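Local coordinates for uncharacterized protein (Bacteroides fragilis, PDB 3NNG) that is of unknown function but carries a calcium-binding F5/8 type C domain, a fold that in many relatives binds carbohydrates or other ligands, at residues A126-E129 with P130-N134. The protein carries 1 engineered substitution. Numbering follows the deposited sequence.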
# COMPACT_ATOMS: atom_id res chain seq x y z
N ALA A 126 -4.73 7.55 4.53
CA ALA A 126 -5.12 6.88 5.75
C ALA A 126 -4.09 7.21 6.82
O ALA A 126 -2.92 6.86 6.69
CB ALA A 126 -5.23 5.38 5.54
N ALA A 127 -4.53 7.90 7.86
CA ALA A 127 -3.66 8.34 8.94
C ALA A 127 -3.22 7.18 9.84
O ALA A 127 -4.00 6.26 10.12
CB ALA A 127 -4.36 9.43 9.77
N ILE A 128 -1.97 7.22 10.27
CA ILE A 128 -1.46 6.30 11.28
C ILE A 128 -1.21 7.11 12.55
O ILE A 128 -0.35 8.01 12.59
CB ILE A 128 -0.15 5.63 10.84
CG1 ILE A 128 -0.35 4.85 9.55
CG2 ILE A 128 0.37 4.70 11.94
CD1 ILE A 128 -1.10 3.58 9.73
N GLU A 129 -1.96 6.79 13.60
CA GLU A 129 -1.99 7.64 14.78
C GLU A 129 -1.82 6.88 16.09
O GLU A 129 -2.53 5.91 16.34
CB GLU A 129 -3.30 8.43 14.81
CG GLU A 129 -3.38 9.43 15.96
CD GLU A 129 -2.47 10.63 15.77
OE1 GLU A 129 -2.33 11.10 14.61
OE2 GLU A 129 -1.90 11.10 16.77
N PRO A 130 -0.86 7.32 16.93
CA PRO A 130 0.12 8.36 16.61
C PRO A 130 1.06 7.79 15.57
O PRO A 130 1.01 6.58 15.34
CB PRO A 130 0.89 8.53 17.93
CG PRO A 130 0.05 7.92 18.97
CD PRO A 130 -0.70 6.81 18.30
N PRO A 131 1.92 8.62 14.98
CA PRO A 131 2.87 8.07 14.00
C PRO A 131 3.71 6.95 14.63
O PRO A 131 4.02 7.01 15.83
CB PRO A 131 3.77 9.28 13.66
CG PRO A 131 2.98 10.49 14.08
CD PRO A 131 2.16 10.05 15.26
N ILE A 132 4.07 5.95 13.83
CA ILE A 132 4.89 4.85 14.33
C ILE A 132 6.36 5.03 13.99
O ILE A 132 6.74 4.95 12.83
CB ILE A 132 4.43 3.50 13.77
CG1 ILE A 132 2.94 3.28 14.04
CG2 ILE A 132 5.29 2.37 14.36
CD1 ILE A 132 2.37 2.04 13.35
N PRO A 133 7.19 5.26 15.01
CA PRO A 133 8.63 5.50 14.82
C PRO A 133 9.39 4.27 14.34
O PRO A 133 9.01 3.14 14.66
CB PRO A 133 9.11 5.89 16.23
CG PRO A 133 7.86 6.28 16.99
CD PRO A 133 6.78 5.39 16.42
N ASN A 134 10.44 4.49 13.54
CA ASN A 134 11.36 3.44 13.08
C ASN A 134 10.75 2.29 12.28
O ASN A 134 11.18 1.14 12.40
CB ASN A 134 12.18 2.86 14.25
CG ASN A 134 12.72 3.93 15.20
OD1 ASN A 134 13.31 4.93 14.77
ND2 ASN A 134 12.53 3.72 16.50
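A cis-proline bend interrupts a long strand here, and Ile128 and Ile132 meet across it. Methyl CG2 of Ile128 touches Ile132 at two points, CG1 and CD1, each at 3.6 Å. In Ile128 chi1 is -59°, which leaves CG1 beside the backbone N and puts the CG2 methyl anti to it, on the side that faces Ile132. The two side chains run at a slant to each other. The peptide between Glu129 and Pro130 is cis, consistent with the sharp corner there, and Pro131 follows directly. Ile128 O faces the corner, and Pro131 N has no hydrogen to offer it. Pro131 CA makes a CA-H...O contact with Ile128 O at 3.5 Å, well off straight (128° at H). The F5/8 type C fold is a beta-sandwich. Backbone bonds join Ile128 to Thr75 before the corner and Ile132 to Leu74 after it, so the register with strand 71-79 slips by three residues across the bend. Tyr109 OH hydrogen-bonds the backbone N of Glu129. On the outer side, the Glu129 chain bends at chi2 (72°) and folds over Pro130, bringing Glu129 OE2 to 3.4 Å from Pro130 CA. Ile132 also packs on Val98 and Lys100 of strand 93-100.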